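Local coordinates for protein NAD-dependent epimerase/dehydratase (Methylobacillus flagellatus KT, PDB 3GPI) that is of unknown function but, as a putative NAD-dependent epimerase/dehydratase with a Rossmann-type fold, probably binds a nicotinamide dinucleotide, at residues E28-R33 with G42-I47; C70-E75 with V104-S109; L152-I157 with N183-D188; R187-A192 with L261-Y266. One frame throughout, in Å; residues are numbered along the deposited sequence.

Contact 1 (E28-R33 with G42-I47); sequences EVTGLR and GVQTLI
The guanidinium of Arg33 has one face laid over by Ile47, whose CG1 sits 3.5 Å above the centre of the plane with CD1 next to it, near NH2. At the edge of the same group is Thr45: NE donates to Thr45 OG1 at 2.9 Å, nearly in the guanidinium plane though somewhat bent (149°). Arg33 starts from the crowded position of CG between backbone N and carbonyl carbon (chi1 70°) and then runs extended to NE, so the chain crosses Thr45 at about a right angle. Water 3 joins Arg33 NH2 to Thr45 O, and NH1 makes a weak bond to Gln37 O. An alanine here would remove the guanidinium that lies against Ile47 and donates to Thr45 OG1, and would probably loosen this end of the strand pair. Beneath the side chains, strands 29-33 and 45-47 pair in parallel at one edge of the Rossmann-type sheet, 29-33 pairing on its other side with strand 6-9. Gly31 N donates to Gln44 O and Gly31 O accepts from Leu46 N at 3.0 Å; Arg33 N reaches Leu46 O almost along the C=O axis (172° at the hydrogen). Gly31 faces Thr45 across the pairing, where a side chain would run tightly into Thr45 CG2. Before the strand pairing begins, water 1 spans Val29 O and Gln44 N, while water 2, 2.9 Å from Gln44 NE2, connects it with Thr30 OG1.

Contact 2 (C70-E75 with V104-S109); sequences CVAASE and VFFVSS
Cys70 alone links strand 66-69 to helix 71-76, the strand-to-helix turn of a parallel alpha/beta sheet of Rossmann type; strand 103-109 is the next strand of that sheet. The CB of Cys70 points away from strand 103-109, yet SG, set beside the backbone N (chi1 -53°), lies 4.2 Å from Val107 CG2, a loose apolar contact. The Cys70 side chain also touches the glycine-rich turn around Gly10, Gly12 and Gly15, which would be the dinucleotide-binding loop in this family. Cys70 O accepts from Ser74 N and so begins the helical hydrogen bonding. Ala72 turns its methyl toward the strand and meets the far end of the Phe106 ring, with CB 3.7 Å from CZ and nearly as close to CE1. Phe106 carries its ring out to that point with CG anti to the backbone N (chi1 175°), and its ring also packs on Met137 and Ala140 of helix 132-143. At Ala73 the packing is closest: its CB lies 3.4 Å from Val107 O and 3.6 Å from Val107 CG1, the methyl that stands anti to the backbone N. The small side chains of both alanines are consistent with so close an approach of the helix's first turn; the two short axes come to 6.8 Å and run at 16° to each other. No direct hydrogen bond joins the segments. Instead water 4 accepts from Ala73 N at 3.0 Å and donates to Val107 O at 2.6 Å.

Contact 3 (L152-I157 with N183-D188); sequences LRFSGI and NRIHRD. With EDO (1,2-ethanediol), chain C; EDO (1,2-ethanediol), chain B.
Gly156 joins the two strands with both its backbone polar atoms: its N donates to Asn183 O at 3.2 Å, and its O accepts from Ile185 N at 2.9 Å. Both donors stand well above the plane of the carbonyl they meet. The pairing is parallel, Gly156 opposite Arg184 and Ile157 opposite Ile185. Ile157 and Ile185 lie side by side and point the same way, with CG1 of Ile157 4.1 Å from CG2 of Ile185; Phe154 CD1 meets Ile185 CG2 at 3.8 Å. Ile157 CG2 reaches on to the start of the helix, 3.9 Å from Arg187 CB. Ser155 presses its CB against Asn183, while its OG bonds to Thr213 OG1, which also bonds to Arg184 O. On the face of the sheet opposite Ile157 and Ile185, Arg184 bends at chi3 (45°) so that NE donates to O1 of an ethanediol (chain B), probably from the crystallisation liquor, at 2.9 Å, and NH2 bonds to Thr182 OG1. An alanine here would lack both bonds and would probably loosen the hold on that diol and on Thr182. A second such ethanediol (chain C) bridges Asn183 through O1 to the backbone O and, weakly, O2 to ND2, whose stronger partner is Lys247 O. At the strand end His186 N-caps helix 187-201: its ND1 accepts from Asp188 N at 2.9 Å in the ring plane. Arg187 grips Asp188 OD1 side-on with NE and NH2. Strands 149-158 and 181-186 belong, with helix 164-168, to a beta-alpha-beta unit, strand 209-212 bordering 149-158 and helix 187-201 packing on Phe154.

Contact 4 (R187-A192 with L261-Y266); sequences RDDGAA and LIYPDY
The carboxylate of Asp189 is clamped by two successive backbone N-H groups: OD1 accepts from Ile262 N at 2.7 Å and OD2 from Tyr263 N at 2.9 Å, each through its syn lone pair and with near-straight geometry (164° and 157°). Its CG, anti to the carbonyl carbon (chi1 -85°), reaches out from the first turn of the helix. OD1 takes a further bond from Tyr259 OH, so this buried charge has three donors, which would probably stabilise its ionised form. Leu261 closes over the group at about a right angle, with CD2 3.6 Å from Asp189 CG. The Tyr263 ring is packed as well: Ile262 CG2 lies on one face, offset toward the rim, and the ring stacks with His186. Helix 187-201, which leaves the sheet of the Rossmann-type fold, is thereby tied to the loop between helices 252-256 and 266-277, far along the chain. Away from this clamp the contact slackens. At the exposed Ile262, CD1 comes no nearer to Asp188 than 4.0 Å, at the backbone O, and lies 4.3 Å from Ala192 CB. Tyr263 OH remains 4.2 Å from Asp188 OD2. Water 5 fills in between, donating to the carboxylate oxygen and hydrogen-bonded to the hydroxyl.

Overall arrangement
Contacts 1, 2 and 3 all reach the same sheet. Contact 1 lies at one edge, its centre about 17 Å from that of contact 2 and 23 Å from that of contact 3. Contacts 2 and 3 are direct neighbours, centres about 12 Å apart: Leu152 probably hydrogen-bonds to Phe106 and Ser108, and Val107 packs on Phe154. Contact 4 shares Arg187 and Asp188 with contact 3, centres about 8 Å apart, where Arg184 packs on Tyr266 and Gly190 against Phe154. The glycine-rich turn that would hold the dinucleotide touches Cys70 of contact 2 and lies near Leu32 of contact 1 and Arg187 of contact 3. The ethanediols at contact 3 are probably from the crystallisation liquor, though such molecules often mark pockets.

Contact 1 (E28-R33 with G42-I47)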
loop_
_atom_site.group_PDB
_atom_site.type_symbol
_atom_site.label_atom_id
_atom_site.label_comp_id
_atom_site.label_asym_id
_atom_site.label_seq_id
_atom_site.Cartn_x
_atom_site.Cartn_y
_atom_site.Cartn_z
ATOM N N GLU A 28 18.339 6.074 -9.453
ATOM C CA GLU A 28 19.203 5.315 -8.552
ATOM C C GLU A 28 18.346 4.943 -7.364
ATOM O O GLU A 28 17.859 5.809 -6.666
ATOM C CB GLU A 28 20.407 6.157 -8.112
ATOM C CG GLU A 28 21.385 5.388 -7.254
ATOM C CD GLU A 28 22.604 6.225 -6.858
ATOM O OE1 GLU A 28 23.025 7.087 -7.645
ATOM O OE2 GLU A 28 23.120 6.023 -5.741
ATOM N N VAL A 29 18.140 3.657 -7.155
ATOM C CA VAL A 29 17.239 3.168 -6.118
ATOM C C VAL A 29 17.980 2.178 -5.222
ATOM O O VAL A 29 18.679 1.270 -5.712
ATOM C CB VAL A 29 16.032 2.404 -6.732
ATOM C CG1 VAL A 29 15.081 1.939 -5.619
ATOM C CG2 VAL A 29 15.323 3.273 -7.834
ATOM N N THR A 30 17.817 2.341 -3.917
ATOM C CA THR A 30 18.366 1.396 -2.920
ATOM C C THR A 30 17.277 1.067 -1.926
ATOM O O THR A 30 16.514 1.936 -1.497
ATOM C CB THR A 30 19.580 2.027 -2.168
ATOM O OG1 THR A 30 20.537 2.452 -3.148
ATOM C CG2 THR A 30 20.234 1.000 -1.211
ATOM N N GLY A 31 17.224 -0.204 -1.502
ATOM C CA GLY A 31 16.267 -0.616 -0.475
ATOM C C GLY A 31 16.921 -0.907 0.862
ATOM O O GLY A 31 18.126 -1.190 0.926
ATOM N N LEU A 32 16.130 -0.831 1.900
ATOM C CA LEU A 32 16.562 -1.217 3.221
ATOM C C LEU A 32 15.687 -2.409 3.587
ATOM O O LEU A 32 14.447 -2.281 3.653
ATOM C CB LEU A 32 16.356 -0.031 4.189
ATOM C CG LEU A 32 16.983 0.016 5.581
ATOM C CD1 LEU A 32 16.882 1.447 6.092
ATOM C CD2 LEU A 32 16.255 -0.943 6.526
ATOM N N ARG A 33 16.320 -3.565 3.844
ATOM C CA ARG A 33 15.606 -4.809 4.157
ATOM C C ARG A 33 16.124 -5.459 5.433
ATOM O O ARG A 33 17.133 -5.034 5.978
ATOM C CB ARG A 33 15.792 -5.769 2.992
ATOM C CG ARG A 33 17.233 -6.296 2.897
ATOM C CD ARG A 33 17.354 -7.438 1.951
ATOM N NE ARG A 33 18.754 -7.661 1.623
ATOM C CZ ARG A 33 19.458 -8.726 1.997
ATOM N NH1 ARG A 33 18.892 -9.705 2.701
ATOM N NH2 ARG A 33 20.723 -8.832 1.638
ATOM N N GLY A 42 19.623 -8.737 -8.678
ATOM C CA GLY A 42 19.674 -7.442 -9.365
ATOM C C GLY A 42 19.170 -6.276 -8.547
ATOM O O GLY A 42 19.443 -5.121 -8.936
ATOM N N VAL A 43 18.436 -6.508 -7.448
ATOM C CA VAL A 43 17.970 -5.411 -6.636
ATOM C C VAL A 43 19.062 -4.957 -5.654
ATOM O O VAL A 43 19.745 -5.786 -5.017
ATOM C CB VAL A 43 16.626 -5.692 -5.899
ATOM C CG1 VAL A 43 16.803 -6.697 -4.818
ATOM C CG2 VAL A 43 16.103 -4.429 -5.274
ATOM N N GLN A 44 19.227 -3.646 -5.520
ATOM C CA GLN A 44 20.263 -3.086 -4.678
ATOM C C GLN A 44 19.692 -2.808 -3.308
ATOM O O GLN A 44 18.784 -1.987 -3.198
ATOM C CB GLN A 44 20.708 -1.771 -5.324
ATOM C CG GLN A 44 21.737 -1.057 -4.587
ATOM C CD GLN A 44 23.104 -1.379 -5.144
ATOM O OE1 GLN A 44 23.239 -2.278 -5.984
ATOM N NE2 GLN A 44 24.113 -0.668 -4.679
ATOM N N THR A 45 20.148 -3.509 -2.272
ATOM C CA THR A 45 19.679 -3.250 -0.921
ATOM C C THR A 45 20.822 -3.350 0.081
ATOM O O THR A 45 21.851 -3.937 -0.239
ATOM C CB THR A 45 18.555 -4.238 -0.428
ATOM O OG1 THR A 45 19.119 -5.549 -0.275
ATOM C CG2 THR A 45 17.383 -4.336 -1.404
ATOM N N LEU A 46 20.583 -2.799 1.269
ATOM C CA LEU A 46 21.380 -3.057 2.471
ATOM C C LEU A 46 20.478 -3.623 3.553
ATOM O O LEU A 46 19.256 -3.468 3.524
ATOM C CB LEU A 46 22.092 -1.775 2.960
ATOM C CG LEU A 46 21.184 -0.644 3.450
ATOM C CD1 LEU A 46 21.285 -0.483 4.945
ATOM C CD2 LEU A 46 21.586 0.674 2.765
ATOM N N ILE A 47 21.093 -4.312 4.508
ATOM C CA ILE A 47 20.413 -4.843 5.656
ATOM C C ILE A 47 20.499 -3.855 6.801
ATOM O O ILE A 47 21.591 -3.374 7.152
ATOM C CB ILE A 47 21.016 -6.252 6.056
ATOM C CG1 ILE A 47 20.764 -7.284 4.949
ATOM C CG2 ILE A 47 20.450 -6.714 7.403
ATOM C CD1 ILE A 47 21.710 -8.530 4.991
HETATM O O HOH W 1 17.954 -1.315 -6.778
HETATM O O HOH W 2 23.255 1.897 -3.518
HETATM O O HOH W 3 22.236 -6.524 0.759
#

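Contact 2 (C70-E75 with V104-S109)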
loop_
_atom_site.group_PDB
_atom_site.type_symbol
_atom_site.label_atom_id
_atom_site.label_comp_id
_atom_site.label_asym_id
_atom_site.label_seq_id
_atom_site.Cartn_x
_atom_site.Cartn_y
_atom_site.Cartn_z
ATOM N N CYS A 70 7.924 2.145 3.647
ATOM C CA CYS A 70 6.929 1.072 3.549
ATOM C C CYS A 70 6.863 0.218 4.822
ATOM O O CYS A 70 5.942 -0.595 4.939
ATOM C CB CYS A 70 7.313 0.147 2.413
ATOM S SG CYS A 70 7.591 0.935 0.839
ATOM N N VAL A 71 7.781 0.427 5.774
ATOM C CA VAL A 71 7.916 -0.498 6.924
ATOM C C VAL A 71 6.655 -0.529 7.816
ATOM O O VAL A 71 6.210 -1.610 8.198
ATOM C CB VAL A 71 9.193 -0.200 7.748
ATOM C CG1 VAL A 71 9.284 -1.095 9.015
ATOM C CG2 VAL A 71 10.436 -0.344 6.856
ATOM N N ALA A 72 6.066 0.631 8.097
ATOM C CA ALA A 72 4.896 0.701 8.991
ATOM C C ALA A 72 3.746 -0.065 8.351
ATOM O O ALA A 72 3.033 -0.825 9.031
ATOM C CB ALA A 72 4.526 2.172 9.311
ATOM N N ALA A 73 3.584 0.075 7.035
ATOM C CA ALA A 73 2.552 -0.701 6.331
ATOM C C ALA A 73 2.739 -2.227 6.446
ATOM O O ALA A 73 1.759 -2.953 6.686
ATOM C CB ALA A 73 2.440 -0.253 4.865
ATOM N N SER A 74 3.975 -2.705 6.293
ATOM C CA SER A 74 4.294 -4.130 6.506
ATOM C C SER A 74 4.057 -4.556 7.946
ATOM O O SER A 74 3.588 -5.672 8.182
ATOM C CB SER A 74 5.736 -4.432 6.127
ATOM O OG SER A 74 5.923 -4.204 4.746
ATOM N N GLU A 75 4.386 -3.666 8.885
ATOM C CA GLU A 75 4.146 -3.866 10.322
ATOM C C GLU A 75 2.638 -3.940 10.619
ATOM O O GLU A 75 2.193 -4.798 11.380
ATOM C CB GLU A 75 4.813 -2.746 11.167
ATOM C CG GLU A 75 6.363 -2.865 11.347
ATOM C CD GLU A 75 7.059 -1.565 11.824
ATOM O OE1 GLU A 75 6.463 -0.457 11.807
ATOM O OE2 GLU A 75 8.245 -1.636 12.205
ATOM N N VAL A 104 9.180 12.870 1.503
ATOM C CA VAL A 104 8.924 11.560 2.086
ATOM C C VAL A 104 7.565 11.038 1.626
ATOM O O VAL A 104 6.558 11.706 1.802
ATOM C CB VAL A 104 8.917 11.623 3.601
ATOM C CG1 VAL A 104 8.604 10.245 4.174
ATOM C CG2 VAL A 104 10.246 12.118 4.114
ATOM N N PHE A 105 7.526 9.859 1.009
ATOM C CA PHE A 105 6.268 9.163 0.721
ATOM C C PHE A 105 6.086 8.094 1.773
ATOM O O PHE A 105 6.959 7.215 1.934
ATOM C CB PHE A 105 6.277 8.543 -0.681
ATOM C CG PHE A 105 6.306 9.545 -1.789
ATOM C CD1 PHE A 105 5.122 10.109 -2.237
ATOM C CD2 PHE A 105 7.508 9.988 -2.359
ATOM C CE1 PHE A 105 5.120 11.032 -3.255
ATOM C CE2 PHE A 105 7.501 10.931 -3.393
ATOM C CZ PHE A 105 6.321 11.457 -3.837
ATOM N N PHE A 106 4.975 8.160 2.522
ATOM C CA PHE A 106 4.784 7.231 3.608
ATOM C C PHE A 106 3.586 6.356 3.294
ATOM O O PHE A 106 2.476 6.891 3.077
ATOM C CB PHE A 106 4.567 8.034 4.896
ATOM C CG PHE A 106 4.239 7.196 6.094
ATOM C CD1 PHE A 106 5.236 6.538 6.801
ATOM C CD2 PHE A 106 2.924 7.071 6.517
ATOM C CE1 PHE A 106 4.929 5.728 7.919
ATOM C CE2 PHE A 106 2.599 6.283 7.630
ATOM C CZ PHE A 106 3.589 5.611 8.324
ATOM N N VAL A 107 3.787 5.037 3.307
ATOM C CA VAL A 107 2.705 4.102 3.011
ATOM C C VAL A 107 1.990 3.790 4.304
ATOM O O VAL A 107 2.501 3.126 5.196
ATOM C CB VAL A 107 3.193 2.816 2.325
ATOM C CG1 VAL A 107 2.029 1.881 2.026
ATOM C CG2 VAL A 107 3.978 3.142 1.035
ATOM N N SER A 108 0.776 4.282 4.368
ATOM C CA SER A 108 -0.100 4.057 5.519
ATOM C C SER A 108 -1.191 3.084 5.099
ATOM O O SER A 108 -1.069 2.383 4.084
ATOM C CB SER A 108 -0.663 5.403 5.899
ATOM O OG SER A 108 -1.504 5.345 7.061
ATOM N N SER A 109 -2.277 3.032 5.869
ATOM C CA SER A 109 -3.359 2.092 5.640
ATOM C C SER A 109 -4.712 2.748 5.818
ATOM O O SER A 109 -4.881 3.552 6.736
ATOM C CB SER A 109 -3.265 0.993 6.712
ATOM O OG SER A 109 -4.393 0.119 6.632
HETATM O O HOH W 4 4.930 2.461 5.901
#

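Contact 3 (L152-I157 with N183-D188)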
loop_
_atom_site.group_PDB
_atom_site.type_symbol
_atom_site.label_atom_id
_atom_site.label_comp_id
_atom_site.label_asym_id
_atom_site.label_seq_id
_atom_site.Cartn_x
_atom_site.Cartn_y
_atom_site.Cartn_z
ATOM N N LEU A 152 0.225 8.013 1.959
ATOM C CA LEU A 152 -0.548 7.196 1.022
ATOM C C LEU A 152 -1.284 6.136 1.836
ATOM O O LEU A 152 -0.662 5.143 2.269
ATOM C CB LEU A 152 0.419 6.526 0.040
ATOM C CG LEU A 152 1.229 7.558 -0.756
ATOM C CD1 LEU A 152 2.362 6.847 -1.477
ATOM C CD2 LEU A 152 0.366 8.353 -1.705
ATOM N N ARG A 153 -2.592 6.339 2.063
ATOM C CA ARG A 153 -3.344 5.323 2.824
ATOM C C ARG A 153 -3.843 4.256 1.859
ATOM O O ARG A 153 -4.773 4.506 1.092
ATOM C CB ARG A 153 -4.526 5.985 3.531
ATOM C CG ARG A 153 -4.063 6.822 4.717
ATOM C CD ARG A 153 -5.230 7.517 5.421
ATOM N NE ARG A 153 -4.726 8.390 6.479
ATOM C CZ ARG A 153 -5.404 9.437 6.965
ATOM N NH1 ARG A 153 -6.602 9.742 6.509
ATOM N NH2 ARG A 153 -4.828 10.179 7.893
ATOM N N PHE A 154 -3.118 3.126 1.825
ATOM C CA PHE A 154 -3.455 2.046 0.900
ATOM C C PHE A 154 -4.619 1.229 1.472
ATOM O O PHE A 154 -4.646 0.953 2.686
ATOM C CB PHE A 154 -2.266 1.091 0.779
ATOM C CG PHE A 154 -1.246 1.454 -0.272
ATOM C CD1 PHE A 154 -0.801 0.471 -1.143
ATOM C CD2 PHE A 154 -0.728 2.725 -0.376
ATOM C CE1 PHE A 154 0.160 0.774 -2.128
ATOM C CE2 PHE A 154 0.197 3.042 -1.384
ATOM C CZ PHE A 154 0.664 2.079 -2.245
ATOM N N SER A 155 -5.577 0.864 0.614
ATOM C CA SER A 155 -6.546 -0.165 0.996
ATOM C C SER A 155 -5.875 -1.536 0.940
ATOM O O SER A 155 -4.651 -1.629 0.955
ATOM C CB SER A 155 -7.780 -0.033 0.131
ATOM O OG SER A 155 -7.506 -0.160 -1.242
ATOM N N GLY A 156 -6.667 -2.605 0.885
ATOM C CA GLY A 156 -6.068 -3.943 0.885
ATOM C C GLY A 156 -5.314 -4.262 -0.387
ATOM O O GLY A 156 -5.906 -4.265 -1.469
ATOM N N ILE A 157 -4.029 -4.558 -0.248
ATOM C CA ILE A 157 -3.229 -4.881 -1.436
ATOM C C ILE A 157 -3.525 -6.298 -1.905
ATOM O O ILE A 157 -3.604 -7.232 -1.083
ATOM C CB ILE A 157 -1.714 -4.752 -1.130
ATOM C CG1 ILE A 157 -1.407 -3.327 -0.675
ATOM C CG2 ILE A 157 -0.913 -5.085 -2.350
ATOM C CD1 ILE A 157 0.024 -3.117 -0.160
ATOM N N ASN A 183 -12.346 -2.914 0.087
ATOM C CA ASN A 183 -11.639 -1.917 -0.728
ATOM C C ASN A 183 -10.288 -2.496 -1.021
ATOM O O ASN A 183 -9.654 -3.114 -0.162
ATOM C CB ASN A 183 -11.477 -0.623 0.038
ATOM C CG ASN A 183 -12.805 0.005 0.418
ATOM O OD1 ASN A 183 -13.429 0.701 -0.372
ATOM N ND2 ASN A 183 -13.248 -0.269 1.637
ATOM N N ARG A 184 -9.831 -2.287 -2.244
ATOM C CA ARG A 184 -8.547 -2.914 -2.666
ATOM C C ARG A 184 -7.712 -2.056 -3.604
ATOM O O ARG A 184 -8.222 -1.144 -4.254
ATOM C CB ARG A 184 -8.794 -4.259 -3.391
ATOM C CG ARG A 184 -9.475 -4.078 -4.760
ATOM C CD ARG A 184 -10.105 -5.345 -5.399
ATOM N NE ARG A 184 -10.832 -6.006 -4.329
ATOM C CZ ARG A 184 -11.895 -5.499 -3.737
ATOM N NH1 ARG A 184 -12.558 -4.474 -4.257
ATOM N NH2 ARG A 184 -12.321 -6.068 -2.640
ATOM N N ILE A 185 -6.423 -2.367 -3.658
ATOM C CA ILE A 185 -5.519 -1.774 -4.624
ATOM C C ILE A 185 -4.591 -2.888 -5.064
ATOM O O ILE A 185 -4.043 -3.614 -4.259
ATOM C CB ILE A 185 -4.765 -0.544 -3.997
ATOM C CG1 ILE A 185 -3.902 0.187 -5.046
ATOM C CG2 ILE A 185 -3.939 -0.949 -2.787
ATOM C CD1 ILE A 185 -4.725 1.035 -6.082
ATOM N N HIS A 186 -4.381 -3.001 -6.372
ATOM C CA HIS A 186 -3.442 -3.988 -6.857
ATOM C C HIS A 186 -2.020 -3.507 -6.558
ATOM O O HIS A 186 -1.712 -2.315 -6.709
ATOM C CB HIS A 186 -3.611 -4.115 -8.371
ATOM C CG HIS A 186 -2.900 -5.298 -8.971
ATOM N ND1 HIS A 186 -1.518 -5.365 -9.098
ATOM C CD2 HIS A 186 -3.391 -6.448 -9.496
ATOM C CE1 HIS A 186 -1.199 -6.514 -9.676
ATOM N NE2 HIS A 186 -2.314 -7.183 -9.938
ATOM N N ARG A 187 -1.159 -4.419 -6.125
ATOM C CA ARG A 187 0.254 -4.102 -5.878
ATOM C C ARG A 187 0.866 -3.239 -6.978
ATOM O O ARG A 187 1.592 -2.280 -6.696
ATOM C CB ARG A 187 1.059 -5.393 -5.749
ATOM C CG ARG A 187 2.566 -5.204 -5.516
ATOM C CD ARG A 187 3.323 -6.469 -5.987
ATOM N NE ARG A 187 3.351 -6.602 -7.439
ATOM C CZ ARG A 187 3.900 -7.612 -8.096
ATOM N NH1 ARG A 187 4.459 -8.611 -7.431
ATOM N NH2 ARG A 187 3.835 -7.644 -9.416
ATOM N N ASP A 188 0.607 -3.560 -8.241
ATOM C CA ASP A 188 1.270 -2.828 -9.311
ATOM C C ASP A 188 0.728 -1.417 -9.460
ATOM O O ASP A 188 1.455 -0.515 -9.863
ATOM C CB ASP A 188 1.111 -3.531 -10.639
ATOM C CG ASP A 188 1.859 -4.853 -10.719
ATOM O OD1 ASP A 188 2.606 -5.243 -9.812
ATOM O OD2 ASP A 188 1.733 -5.494 -11.791
HETATM C C1 EDO C . -11.717 -3.176 2.978
HETATM O O1 EDO C . -11.156 -4.332 2.422
HETATM C C2 EDO C . -10.699 -2.092 3.081
HETATM O O2 EDO C . -11.104 -1.010 3.869
HETATM C C1 EDO B . -9.108 -7.949 -1.536
HETATM O O1 EDO B . -9.295 -7.977 -2.910
HETATM C C2 EDO B . -10.305 -7.174 -1.102
HETATM O O2 EDO B . -11.073 -8.086 -0.366
#

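Contact 4 (R187-A192 with L261-Y266)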
loop_
_atom_site.group_PDB
_atom_site.type_symbol
_atom_site.label_atom_id
_atom_site.label_comp_id
_atom_site.label_asym_id
_atom_site.label_seq_id
_atom_site.Cartn_x
_atom_site.Cartn_y
_atom_site.Cartn_z
ATOM N N ARG A 187 -1.159 -4.419 -6.125
ATOM C CA ARG A 187 0.254 -4.102 -5.878
ATOM C C ARG A 187 0.866 -3.239 -6.978
ATOM O O ARG A 187 1.592 -2.280 -6.696
ATOM C CB ARG A 187 1.059 -5.393 -5.749
ATOM C CG ARG A 187 2.566 -5.204 -5.516
ATOM C CD ARG A 187 3.323 -6.469 -5.987
ATOM N NE ARG A 187 3.351 -6.602 -7.439
ATOM C CZ ARG A 187 3.900 -7.612 -8.096
ATOM N NH1 ARG A 187 4.459 -8.611 -7.431
ATOM N NH2 ARG A 187 3.835 -7.644 -9.416
ATOM N N ASP A 188 0.607 -3.560 -8.241
ATOM C CA ASP A 188 1.270 -2.828 -9.311
ATOM C C ASP A 188 0.728 -1.417 -9.460
ATOM O O ASP A 188 1.455 -0.515 -9.863
ATOM C CB ASP A 188 1.111 -3.531 -10.639
ATOM C CG ASP A 188 1.859 -4.853 -10.719
ATOM O OD1 ASP A 188 2.606 -5.243 -9.812
ATOM O OD2 ASP A 188 1.733 -5.494 -11.791
ATOM N N ASP A 189 -0.559 -1.202 -9.173
ATOM C CA ASP A 189 -1.052 0.173 -9.136
ATOM C C ASP A 189 -0.520 0.960 -7.958
ATOM O O ASP A 189 -0.256 2.158 -8.073
ATOM C CB ASP A 189 -2.598 0.190 -9.108
ATOM C CG ASP A 189 -3.191 0.095 -10.492
ATOM O OD1 ASP A 189 -2.725 0.869 -11.360
ATOM O OD2 ASP A 189 -4.148 -0.692 -10.701
ATOM N N GLY A 190 -0.397 0.341 -6.780
ATOM C CA GLY A 190 0.180 1.054 -5.647
ATOM C C GLY A 190 1.605 1.499 -5.995
ATOM O O GLY A 190 1.979 2.645 -5.740
ATOM N N ALA A 191 2.406 0.590 -6.581
ATOM C CA ALA A 191 3.762 0.937 -6.925
ATOM C C ALA A 191 3.804 1.981 -8.029
ATOM O O ALA A 191 4.594 2.932 -7.933
ATOM C CB ALA A 191 4.502 -0.325 -7.392
ATOM N N ALA A 192 3.005 1.777 -9.069
ATOM C CA ALA A 192 3.035 2.700 -10.206
ATOM C C ALA A 192 2.501 4.067 -9.808
ATOM O O ALA A 192 2.953 5.080 -10.326
ATOM C CB ALA A 192 2.246 2.147 -11.377
ATOM N N LEU A 261 -5.239 4.032 -13.551
ATOM C CA LEU A 261 -5.146 2.691 -13.004
ATOM C C LEU A 261 -4.908 1.613 -14.054
ATOM O O LEU A 261 -5.585 1.568 -15.099
ATOM C CB LEU A 261 -6.420 2.373 -12.225
ATOM C CG LEU A 261 -6.611 3.130 -10.909
ATOM C CD1 LEU A 261 -8.090 3.224 -10.526
ATOM C CD2 LEU A 261 -5.767 2.563 -9.742
ATOM N N ILE A 262 -3.959 0.744 -13.759
ATOM C CA ILE A 262 -3.715 -0.447 -14.584
ATOM C C ILE A 262 -4.896 -1.411 -14.424
ATOM O O ILE A 262 -5.353 -2.007 -15.396
ATOM C CB ILE A 262 -2.429 -1.162 -14.149
ATOM C CG1 ILE A 262 -1.218 -0.224 -14.287
ATOM C CG2 ILE A 262 -2.180 -2.455 -14.969
ATOM C CD1 ILE A 262 0.000 -0.744 -13.554
ATOM N N TYR A 263 -5.371 -1.570 -13.185
ATOM C CA TYR A 263 -6.456 -2.478 -12.849
ATOM C C TYR A 263 -7.512 -1.665 -12.163
ATOM O O TYR A 263 -7.530 -1.572 -10.929
ATOM C CB TYR A 263 -5.960 -3.592 -11.924
ATOM C CG TYR A 263 -4.823 -4.363 -12.501
ATOM C CD1 TYR A 263 -5.053 -5.314 -13.506
ATOM C CD2 TYR A 263 -3.530 -4.157 -12.060
ATOM C CE1 TYR A 263 -4.001 -6.049 -14.042
ATOM C CE2 TYR A 263 -2.463 -4.869 -12.611
ATOM C CZ TYR A 263 -2.714 -5.816 -13.585
ATOM O OH TYR A 263 -1.627 -6.508 -14.089
ATOM N N PRO A 264 -8.407 -1.046 -12.942
ATOM C CA PRO A 264 -9.373 -0.086 -12.370
ATOM C C PRO A 264 -10.293 -0.724 -11.331
ATOM O O PRO A 264 -10.807 -0.026 -10.481
ATOM C CB PRO A 264 -10.127 0.454 -13.594
ATOM C CG PRO A 264 -9.305 0.101 -14.779
ATOM C CD PRO A 264 -8.458 -1.086 -14.422
ATOM N N ASP A 265 -10.516 -2.036 -11.416
ATOM C CA ASP A 265 -11.450 -2.696 -10.511
ATOM C C ASP A 265 -11.063 -4.169 -10.409
ATOM O O ASP A 265 -10.162 -4.650 -11.125
ATOM C CB ASP A 265 -12.880 -2.513 -11.016
ATOM C CG ASP A 265 -13.011 -2.912 -12.453
ATOM O OD1 ASP A 265 -12.719 -4.070 -12.751
ATOM O OD2 ASP A 265 -13.299 -2.036 -13.298
ATOM N N TYR A 266 -11.755 -4.900 -9.536
ATOM C CA TYR A 266 -11.441 -6.287 -9.236
ATOM C C TYR A 266 -11.589 -7.205 -10.463
ATOM O O TYR A 266 -10.918 -8.227 -10.545
ATOM C CB TYR A 266 -12.355 -6.765 -8.080
ATOM C CG TYR A 266 -13.804 -6.933 -8.524
ATOM C CD1 TYR A 266 -14.289 -8.195 -8.850
ATOM C CD2 TYR A 266 -14.678 -5.837 -8.584
ATOM C CE1 TYR A 266 -15.606 -8.385 -9.245
ATOM C CE2 TYR A 266 -16.012 -6.005 -9.002
ATOM C CZ TYR A 266 -16.462 -7.290 -9.294
ATOM O OH TYR A 266 -17.777 -7.469 -9.679
HETATM O O HOH W 5 0.537 -4.816 -14.030
#